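Local coordinates for protein 401aa long hypothetical glucose-1-phosphate thymidylyltransferase (Sulfolobus tokodaii, PDB 2GGO) that acts as a bifunctional enzyme in the synthesis of UDP-N-acetylglucosamine and UDP-N-acetylgalactosamine, pairing a nucleotidyltransferase domain with a hexapeptide-repeat domain, at residues A[2-6]-A[83-89]; A[26-30]-A[218-223]; A[227-233]-A[244-250]. All coordinates share one frame; numbering follows the deposited sequence.

Contact 1: A[2-6]-A[83-89]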
loop_
_atom_site.group_PDB
_atom_site.type_symbol
_atom_site.label_atom_id
_atom_site.label_comp_id
_atom_site.label_asym_id
_atom_site.label_seq_id
_atom_site.Cartn_x
_atom_site.Cartn_y
_atom_site.Cartn_z
ATOM N N LYS A 2 -3.745 -23.549 6.648
ATOM C CA LYS A 2 -4.228 -22.807 5.483
ATOM C C LYS A 2 -4.162 -21.328 5.804
ATOM O O LYS A 2 -4.352 -20.933 6.959
ATOM C CB LYS A 2 -5.660 -23.185 5.156
ATOM C CG LYS A 2 -5.803 -24.144 4.023
ATOM C CD LYS A 2 -7.279 -24.569 3.893
ATOM C CE LYS A 2 -7.766 -24.596 2.438
ATOM N NZ LYS A 2 -7.524 -25.908 1.737
ATOM N N ALA A 3 -3.867 -20.523 4.779
ATOM C CA ALA A 3 -3.845 -19.071 4.916
ATOM C C ALA A 3 -4.909 -18.480 3.999
ATOM O O ALA A 3 -5.140 -18.984 2.904
ATOM C CB ALA A 3 -2.480 -18.532 4.575
ATOM N N PHE A 4 -5.591 -17.438 4.474
ATOM C CA PHE A 4 -6.536 -16.670 3.658
ATOM C C PHE A 4 -6.109 -15.244 3.711
ATOM O O PHE A 4 -5.974 -14.684 4.799
ATOM C CB PHE A 4 -7.984 -16.809 4.149
ATOM C CG PHE A 4 -8.547 -18.204 3.963
ATOM C CD1 PHE A 4 -9.363 -18.511 2.868
ATOM C CD2 PHE A 4 -8.227 -19.226 4.868
ATOM C CE1 PHE A 4 -9.869 -19.821 2.684
ATOM C CE2 PHE A 4 -8.709 -20.545 4.686
ATOM C CZ PHE A 4 -9.530 -20.845 3.597
ATOM N N ILE A 5 -5.857 -14.671 2.534
ATOM C CA ILE A 5 -5.581 -13.223 2.392
ATOM C C ILE A 5 -6.860 -12.529 1.951
ATOM O O ILE A 5 -7.423 -12.883 0.927
ATOM C CB ILE A 5 -4.451 -12.946 1.396
ATOM C CG1 ILE A 5 -3.183 -13.649 1.859
ATOM C CG2 ILE A 5 -4.179 -11.401 1.284
ATOM C CD1 ILE A 5 -2.175 -13.885 0.754
ATOM N N LEU A 6 -7.343 -11.592 2.759
ATOM C CA LEU A 6 -8.565 -10.876 2.452
ATOM C C LEU A 6 -8.174 -9.614 1.659
ATOM O O LEU A 6 -7.617 -8.647 2.210
ATOM C CB LEU A 6 -9.334 -10.557 3.731
ATOM C CG LEU A 6 -9.577 -11.719 4.719
ATOM C CD1 LEU A 6 -10.384 -11.309 5.949
ATOM C CD2 LEU A 6 -10.220 -12.832 4.027
ATOM N N ALA A 83 -16.257 -11.738 3.685
ATOM C CA ALA A 83 -15.142 -12.278 2.900
ATOM C C ALA A 83 -14.946 -13.749 3.218
ATOM O O ALA A 83 -14.822 -14.576 2.317
ATOM C CB ALA A 83 -13.847 -11.482 3.168
ATOM N N ILE A 84 -14.939 -14.057 4.511
ATOM C CA ILE A 84 -14.807 -15.434 5.000
ATOM C C ILE A 84 -16.169 -16.149 5.190
ATOM O O ILE A 84 -16.240 -17.246 5.760
ATOM C CB ILE A 84 -13.890 -15.510 6.259
ATOM C CG1 ILE A 84 -13.803 -14.134 6.939
ATOM C CG2 ILE A 84 -12.488 -16.006 5.869
ATOM C CD1 ILE A 84 -13.271 -14.164 8.344
ATOM N N LEU A 85 -17.241 -15.517 4.706
ATOM C CA LEU A 85 -18.453 -16.246 4.333
ATOM C C LEU A 85 -18.136 -16.992 3.041
ATOM O O LEU A 85 -18.968 -17.740 2.522
ATOM C CB LEU A 85 -19.667 -15.321 4.132
ATOM C CG LEU A 85 -20.671 -15.010 5.258
ATOM C CD1 LEU A 85 -22.095 -14.979 4.685
ATOM C CD2 LEU A 85 -20.598 -15.993 6.439
ATOM N N SER A 86 -16.926 -16.756 2.526
ATOM C CA SER A 86 -16.364 -17.518 1.415
ATOM C C SER A 86 -15.168 -18.369 1.882
ATOM O O SER A 86 -14.449 -18.932 1.044
ATOM C CB SER A 86 -15.965 -16.595 0.250
ATOM O OG SER A 86 -16.950 -15.603 -0.002
ATOM N N ALA A 87 -14.968 -18.463 3.208
ATOM C CA ALA A 87 -13.940 -19.346 3.801
ATOM C C ALA A 87 -14.307 -20.829 3.725
ATOM O O ALA A 87 -15.388 -21.257 4.163
ATOM C CB ALA A 87 -13.605 -18.958 5.229
ATOM N N LYS A 88 -13.361 -21.587 3.165
ATOM C CA LYS A 88 -13.458 -23.029 2.906
ATOM C C LYS A 88 -12.488 -23.830 3.819
ATOM O O LYS A 88 -11.627 -24.597 3.337
ATOM C CB LYS A 88 -13.167 -23.311 1.412
ATOM C CG LYS A 88 -14.281 -22.912 0.423
ATOM C CD LYS A 88 -13.871 -23.199 -1.027
ATOM C CE LYS A 88 -15.078 -23.384 -1.950
ATOM N NZ LYS A 88 -15.705 -24.738 -1.844
ATOM N N PHE A 89 -12.628 -23.648 5.137
ATOM C CA PHE A 89 -11.765 -24.347 6.093
ATOM C C PHE A 89 -12.479 -25.016 7.276
ATOM O O PHE A 89 -13.534 -24.559 7.775
ATOM C CB PHE A 89 -10.581 -23.460 6.568
ATOM C CG PHE A 89 -10.891 -22.572 7.770
ATOM C CD1 PHE A 89 -10.631 -23.014 9.077
ATOM C CD2 PHE A 89 -11.413 -21.285 7.600
ATOM C CE1 PHE A 89 -10.912 -22.199 10.197
ATOM C CE2 PHE A 89 -11.684 -20.458 8.719
ATOM C CZ PHE A 89 -11.432 -20.923 10.018
#
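F4 and L6 project as two bumps from strand 2-6 onto loop 83-89, a buried fit within the Rossmann-like nucleotidyltransferase domain. The strand lies inside the mixed sheet between 48-53 and 92-97. Strand 2-6 illustrates how an inner strand serves two layers: A3 and I5 face helix 33-43, whereas K2, F4 and L6 face the loop, which runs over them without a hydrogen bond between the two segments.

The larger bump is the outer half of the F4 ring, and the hollow it fills is lined by A87, K88 and F89. With CG anti to the carbonyl carbon (chi1 -67°), the ring reaches across to the backbone of the loop, and its outer atoms are shared among those three residues. F4 CE1 lies 4.2 Å from A87 CA. F4 CZ meets K88 N at 3.9 Å, and F4 CE2 touches F89 CB at the same distance. The two phenylalanine rings meet obliquely, their planes 46° apart and centroids 6.0 Å apart; F89 in turn meets the ring of F168. An alanine at F4 would remove the whole ring, and is likely to open a gap beneath A87 to F89 and leave the F89 ring with less to hold its tilt.

Beside F4, K2 brings CD and CE up to F89 and K88. K2 CE comes within 4.0 Å of K88 O, while the ammonium group beyond it forms a salt bridge with D48.

The smaller bump, L6, fits close to sites inferred for the substrates: A83 neighbours Q73, a probable nucleotide-binding residue, and L6 neighbours Y97, which probably binds the sugar phosphate. Here a single methyl does the filling, L6 CD2 resting 4.0 Å from A83 CB and 4.3 Å from I84 CG2.

Contact 2: A[26-30]-A[218-223]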
loop_
_atom_site.group_PDB
_atom_site.type_symbol
_atom_site.label_atom_id
_atom_site.label_comp_id
_atom_site.label_asym_id
_atom_site.label_seq_id
_atom_site.Cartn_x
_atom_site.Cartn_y
_atom_site.Cartn_z
ATOM N N VAL A 26 -0.180 -2.989 -5.295
ATOM C CA VAL A 26 0.616 -1.779 -5.037
ATOM C C VAL A 26 2.071 -2.222 -4.876
ATOM O O VAL A 26 2.322 -3.138 -4.067
ATOM C CB VAL A 26 0.124 -1.070 -3.760
ATOM C CG1 VAL A 26 1.161 -0.096 -3.202
ATOM C CG2 VAL A 26 -1.129 -0.311 -4.028
ATOM N N PRO A 27 3.034 -1.589 -5.636
ATOM C CA PRO A 27 4.411 -2.007 -5.476
ATOM C C PRO A 27 5.114 -1.384 -4.259
ATOM O O PRO A 27 4.843 -0.240 -3.823
ATOM C CB PRO A 27 5.074 -1.599 -6.801
ATOM C CG PRO A 27 4.314 -0.479 -7.287
ATOM C CD PRO A 27 2.943 -0.491 -6.631
ATOM N N ILE A 28 5.968 -2.200 -3.671
ATOM C CA ILE A 28 6.875 -1.768 -2.651
ATOM C C ILE A 28 8.189 -2.124 -3.301
ATOM O O ILE A 28 8.449 -3.314 -3.574
ATOM C CB ILE A 28 6.661 -2.554 -1.357
ATOM C CG1 ILE A 28 5.227 -2.367 -0.880
ATOM C CG2 ILE A 28 7.666 -2.094 -0.300
ATOM C CD1 ILE A 28 4.752 -3.514 -0.098
ATOM N N LEU A 29 8.989 -1.104 -3.613
ATOM C CA LEU A 29 10.140 -1.264 -4.485
ATOM C C LEU A 29 9.663 -2.047 -5.694
ATOM O O LEU A 29 8.607 -1.745 -6.256
ATOM C CB LEU A 29 11.288 -1.961 -3.749
ATOM C CG LEU A 29 11.773 -1.266 -2.479
ATOM C CD1 LEU A 29 12.925 -2.010 -1.818
ATOM C CD2 LEU A 29 12.163 0.196 -2.727
ATOM N N SER A 30 10.356 -3.108 -6.061
ATOM C CA SER A 30 10.004 -3.773 -7.289
ATOM C C SER A 30 8.857 -4.785 -7.259
ATOM O O SER A 30 8.518 -5.322 -8.311
ATOM C CB SER A 30 11.238 -4.470 -7.826
ATOM O OG SER A 30 11.457 -5.679 -7.120
ATOM N N VAL A 218 5.538 3.044 3.174
ATOM C CA VAL A 218 6.196 1.692 3.124
ATOM C C VAL A 218 7.377 1.565 2.174
ATOM O O VAL A 218 8.326 0.755 2.366
ATOM C CB VAL A 218 5.190 0.509 2.898
ATOM C CG1 VAL A 218 4.158 0.516 3.978
ATOM C CG2 VAL A 218 4.488 0.697 1.586
ATOM N N ASN A 219 7.356 2.338 1.102
ATOM C CA ASN A 219 8.417 2.192 0.114
ATOM C C ASN A 219 9.639 2.823 0.699
ATOM O O ASN A 219 10.750 2.347 0.458
ATOM C CB ASN A 219 8.007 2.922 -1.183
ATOM C CG ASN A 219 7.492 2.021 -2.221
ATOM O OD1 ASN A 219 8.248 1.404 -2.943
ATOM N ND2 ASN A 219 6.182 1.936 -2.341
ATOM N N LYS A 220 9.448 3.866 1.517
ATOM C CA LYS A 220 10.605 4.474 2.206
ATOM C C LYS A 220 11.191 3.482 3.191
ATOM O O LYS A 220 12.372 3.149 3.133
ATOM C CB LYS A 220 10.198 5.740 2.927
ATOM C CG LYS A 220 10.070 6.978 2.034
ATOM C CD LYS A 220 9.670 8.125 2.880
ATOM C CE LYS A 220 10.895 8.661 3.648
ATOM N NZ LYS A 220 10.362 9.812 4.387
ATOM N N TRP A 221 10.337 2.939 4.052
ATOM C CA TRP A 221 10.803 1.855 4.941
ATOM C C TRP A 221 11.587 0.743 4.218
ATOM O O TRP A 221 12.715 0.399 4.571
ATOM C CB TRP A 221 9.642 1.259 5.721
ATOM C CG TRP A 221 10.185 0.399 6.829
ATOM C CD1 TRP A 221 10.544 0.810 8.084
ATOM C CD2 TRP A 221 10.500 -1.003 6.755
ATOM N NE1 TRP A 221 11.041 -0.258 8.801
ATOM C CE2 TRP A 221 11.029 -1.377 8.005
ATOM C CE3 TRP A 221 10.362 -1.980 5.761
ATOM C CZ2 TRP A 221 11.410 -2.699 8.287
ATOM C CZ3 TRP A 221 10.747 -3.256 6.026
ATOM C CH2 TRP A 221 11.275 -3.619 7.280
ATOM N N ALA A 222 10.985 0.165 3.202
ATOM C CA ALA A 222 11.627 -0.880 2.450
ATOM C C ALA A 222 12.987 -0.519 1.849
ATOM O O ALA A 222 13.885 -1.372 1.762
ATOM C CB ALA A 222 10.658 -1.396 1.341
ATOM N N LEU A 223 13.103 0.716 1.350
ATOM C CA LEU A 223 14.334 1.186 0.742
ATOM C C LEU A 223 15.388 1.203 1.828
ATOM O O LEU A 223 16.531 0.756 1.624
ATOM C CB LEU A 223 14.142 2.588 0.102
ATOM C CG LEU A 223 15.392 3.133 -0.587
ATOM C CD1 LEU A 223 16.068 2.078 -1.460
ATOM C CD2 LEU A 223 15.010 4.361 -1.391
#
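I28 sets its CG2 methyl against A222 on helix 212-225, and the 3.5 Å between I28 CG2 and A222 CB is tighter than usual for two carbons. With CG1 beside the backbone N (chi1 -59°), CG2 takes the position anti to that nitrogen, which puts it over A222. The small A222 side chain is consistent with so near an approach; its CB is also met by L29 CD1, at 3.9 Å. On one flank the other branch of isoleucine, CG1, crosses V218 CG2 obliquely; on the other, L29 CD2 passes over L223 CB at 4.2 Å.

Between these apolar pairs N219 reads the backbone of 27-29. Its amide spans I28, donating a hydrogen bond from ND2 to P27 O (3.0 Å) and accepting one at OD1 from L29 N (2.7 Å). Both are fairly straight, with N-H...acceptor angles of 158° and 166°. P27 O lies almost in the plane of the asparagine amide. ND2 also bonds to I215 O, one helical turn back, so both segment 26-30 and the helix fix the rotation of the amide.

The peptide N-H so gripped opens a tight turn: L29 and S30 have the backbone angles of a type II' turn, linking strands 27-28 and 31-32 in a small hairpin. L29 and L223 also touch Y264, and N219 and L223 touch I282, of the beta-helix, placing the contact where the two domains meet. Because every touching residue is buried, the paired donor and acceptor imply more than adhesion: they satisfy polar backbone atoms that the surrounding methyl groups could not.

Contact 3: A[227-233]-A[244-250]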
loop_
_atom_site.group_PDB
_atom_site.type_symbol
_atom_site.label_atom_id
_atom_site.label_comp_id
_atom_site.label_asym_id
_atom_site.label_seq_id
_atom_site.Cartn_x
_atom_site.Cartn_y
_atom_site.Cartn_z
ATOM N N VAL A 227 16.893 -3.609 1.341
ATOM C CA VAL A 227 17.845 -3.651 0.195
ATOM C C VAL A 227 19.122 -2.898 0.498
ATOM O O VAL A 227 19.150 -2.071 1.408
ATOM C CB VAL A 227 17.259 -3.130 -1.176
ATOM C CG1 VAL A 227 16.257 -4.111 -1.761
ATOM C CG2 VAL A 227 16.654 -1.692 -1.070
ATOM N N PHE A 228 20.168 -3.197 -0.272
ATOM C CA PHE A 228 21.503 -2.685 -0.021
ATOM C C PHE A 228 22.166 -2.186 -1.308
ATOM O O PHE A 228 21.893 -2.718 -2.393
ATOM C CB PHE A 228 22.366 -3.750 0.710
ATOM C CG PHE A 228 21.762 -4.207 2.032
ATOM C CD1 PHE A 228 21.487 -3.263 3.063
ATOM C CD2 PHE A 228 21.408 -5.553 2.233
ATOM C CE1 PHE A 228 20.885 -3.658 4.275
ATOM C CE2 PHE A 228 20.810 -5.965 3.445
ATOM C CZ PHE A 228 20.555 -5.009 4.473
ATOM N N SER A 229 23.015 -1.158 -1.174
ATOM C CA SER A 229 23.692 -0.525 -2.308
ATOM C C SER A 229 24.254 -1.542 -3.295
ATOM O O SER A 229 25.036 -2.395 -2.919
ATOM C CB SER A 229 24.822 0.378 -1.821
ATOM O OG SER A 229 25.196 1.300 -2.840
ATOM N N GLN A 230 23.827 -1.463 -4.552
ATOM C CA GLN A 230 24.342 -2.332 -5.601
ATOM C C GLN A 230 24.196 -1.715 -6.973
ATOM O O GLN A 230 23.309 -0.923 -7.203
ATOM C CB GLN A 230 23.658 -3.716 -5.577
ATOM C CG GLN A 230 22.138 -3.696 -5.654
ATOM C CD GLN A 230 21.547 -5.098 -5.809
ATOM O OE1 GLN A 230 21.953 -5.860 -6.696
ATOM N NE2 GLN A 230 20.585 -5.444 -4.943
ATOM N N ASN A 231 25.071 -2.122 -7.879
ATOM C CA ASN A 231 24.984 -1.710 -9.254
ATOM C C ASN A 231 25.026 -2.925 -10.165
ATOM O O ASN A 231 26.076 -3.526 -10.323
ATOM C CB ASN A 231 26.125 -0.733 -9.602
ATOM C CG ASN A 231 26.078 -0.253 -11.047
ATOM O OD1 ASN A 231 25.052 -0.360 -11.725
ATOM N ND2 ASN A 231 27.183 0.282 -11.525
ATOM N N LEU A 232 23.885 -3.260 -10.771
ATOM C CA LEU A 232 23.805 -4.286 -11.828
ATOM C C LEU A 232 23.484 -3.690 -13.193
ATOM O O LEU A 232 23.023 -4.408 -14.078
ATOM C CB LEU A 232 22.725 -5.342 -11.506
ATOM C CG LEU A 232 22.580 -5.958 -10.104
ATOM C CD1 LEU A 232 21.658 -7.136 -10.184
ATOM C CD2 LEU A 232 23.894 -6.376 -9.506
ATOM N N GLY A 233 23.682 -2.385 -13.352
ATOM C CA GLY A 233 23.319 -1.688 -14.581
ATOM C C GLY A 233 24.534 -1.032 -15.213
ATOM O O GLY A 233 25.672 -1.398 -14.896
ATOM N N LYS A 244 23.169 5.293 -0.337
ATOM C CA LYS A 244 22.633 4.005 -0.821
ATOM C C LYS A 244 21.933 4.116 -2.152
ATOM O O LYS A 244 20.935 4.821 -2.257
ATOM C CB LYS A 244 21.633 3.423 0.168
ATOM C CG LYS A 244 21.279 1.962 -0.115
ATOM C CD LYS A 244 19.995 1.543 0.558
ATOM C CE LYS A 244 20.197 1.349 2.027
ATOM N NZ LYS A 244 19.391 0.200 2.521
ATOM N N VAL A 245 22.415 3.385 -3.150
ATOM C CA VAL A 245 21.766 3.387 -4.438
ATOM C C VAL A 245 21.616 1.994 -5.016
ATOM O O VAL A 245 22.602 1.313 -5.237
ATOM C CB VAL A 245 22.529 4.303 -5.423
ATOM C CG1 VAL A 245 21.774 4.450 -6.713
ATOM C CG2 VAL A 245 22.702 5.681 -4.801
ATOM N N ILE A 246 20.384 1.578 -5.286
ATOM C CA ILE A 246 20.148 0.291 -5.945
ATOM C C ILE A 246 19.952 0.538 -7.432
ATOM O O ILE A 246 18.978 1.167 -7.858
ATOM C CB ILE A 246 18.937 -0.487 -5.369
ATOM C CG1 ILE A 246 19.203 -0.905 -3.933
ATOM C CG2 ILE A 246 18.697 -1.738 -6.139
ATOM C CD1 ILE A 246 19.184 0.252 -2.934
ATOM N N ILE A 247 20.901 0.047 -8.216
ATOM C CA ILE A 247 20.778 0.101 -9.653
ATOM C C ILE A 247 20.583 -1.327 -10.165
ATOM O O ILE A 247 21.458 -2.193 -9.996
ATOM C CB ILE A 247 21.996 0.773 -10.320
ATOM C CG1 ILE A 247 22.305 2.102 -9.632
ATOM C CG2 ILE A 247 21.717 0.963 -11.805
ATOM C CD1 ILE A 247 23.597 2.775 -10.009
ATOM N N GLU A 248 19.450 -1.555 -10.806
ATOM C CA GLU A 248 19.063 -2.879 -11.245
ATOM C C GLU A 248 19.481 -3.149 -12.657
ATOM O O GLU A 248 19.926 -2.254 -13.375
ATOM C CB GLU A 248 17.583 -3.002 -11.179
ATOM C CG GLU A 248 17.101 -2.770 -9.834
ATOM C CD GLU A 248 16.799 -4.054 -9.205
ATOM O OE1 GLU A 248 17.796 -4.795 -8.881
ATOM O OE2 GLU A 248 15.560 -4.322 -9.092
ATOM N N GLU A 249 19.339 -4.402 -13.067
ATOM C CA GLU A 249 19.900 -4.816 -14.320
ATOM C C GLU A 249 19.177 -4.159 -15.455
ATOM O O GLU A 249 17.984 -3.911 -15.383
ATOM C CB GLU A 249 19.842 -6.332 -14.458
ATOM C CG GLU A 249 18.484 -6.937 -14.146
ATOM C CD GLU A 249 18.421 -8.463 -14.427
ATOM O OE1 GLU A 249 19.448 -9.176 -14.190
ATOM O OE2 GLU A 249 17.332 -8.922 -14.893
ATOM N N ASP A 250 19.936 -3.878 -16.495
ATOM C CA ASP A 250 19.457 -3.220 -17.688
ATOM C C ASP A 250 19.259 -1.718 -17.543
ATOM O O ASP A 250 18.998 -1.053 -18.532
ATOM C CB ASP A 250 18.230 -3.932 -18.245
ATOM C CG ASP A 250 18.548 -5.367 -18.620
ATOM O OD1 ASP A 250 19.630 -5.556 -19.236
ATOM O OD2 ASP A 250 17.762 -6.293 -18.267
HETATM O O HOH W 1 22.700 -4.323 -17.043
#
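K244 starts with CG anti to the backbone N (chi1 -167°), then bends at its last two torsions to bring NZ to V227 O; the modelled 2.5 Å between K244 NZ and V227 O is short, so the exact length is doubtful. The same ammonium also bonds to L223 O and D224 O near the end of helix 212-225. V245 begins the parallel pairing, its N forming only a weak bond to S229 OG, while V245 O accepts from Q230 N at 3.1 Å.

I246 then turns its side chain to the face shared with Q230: I246 CD1 packs 3.7 Å from V227 CG2, and I246 CG2 lies against Q230 CG. I247 supplies both remaining ladder bonds, I247 N to Q230 O and L232 N to I247 O, each 2.8 Å long and nearly straight (171° and 172°). On its face, N231 OD1 sits 3.5 Å from I247 CB, while accepting from G233 N in an Asx turn.

At E248 the backbone passes close to G233, whose CA lies 3.6 Å from E248 O, leaving little room on that side. E249 offers a CA-H...O contact to L232 O, and D250 N reaches that carbonyl through one water. Strands one coil apart pair in parallel, 230-231 on 245-247 and 245-247 on 263-265; with the hexapeptide-repeat sequence this marks the left-handed parallel beta-helix of this transferase family, 230-231 being an outermost strand of its sheet.

The three contacts step from the nucleotidyltransferase domain to the beta-helix. Contact 1 is the one beside the inferred substrate sites, through the neighbours Q73 and Y97; contacts 2 and 3 lie away from these sites. Contacts 1 and 2 interleave along the nucleotidyltransferase part of the chain, yet their centres are about 27 Å apart and their nearest atoms about 11 Å. Contact 3 lies about 38 Å from contact 1, centre to centre, but only about 15 Å, measured the same way, from contact 2, which it touches. There L223 O and K244 NZ form a probable hydrogen bond of 3.0 Å, and L29 CD1 packs 3.8 Å from V227 CG2, joining hairpin, helix and first beta-helix strands.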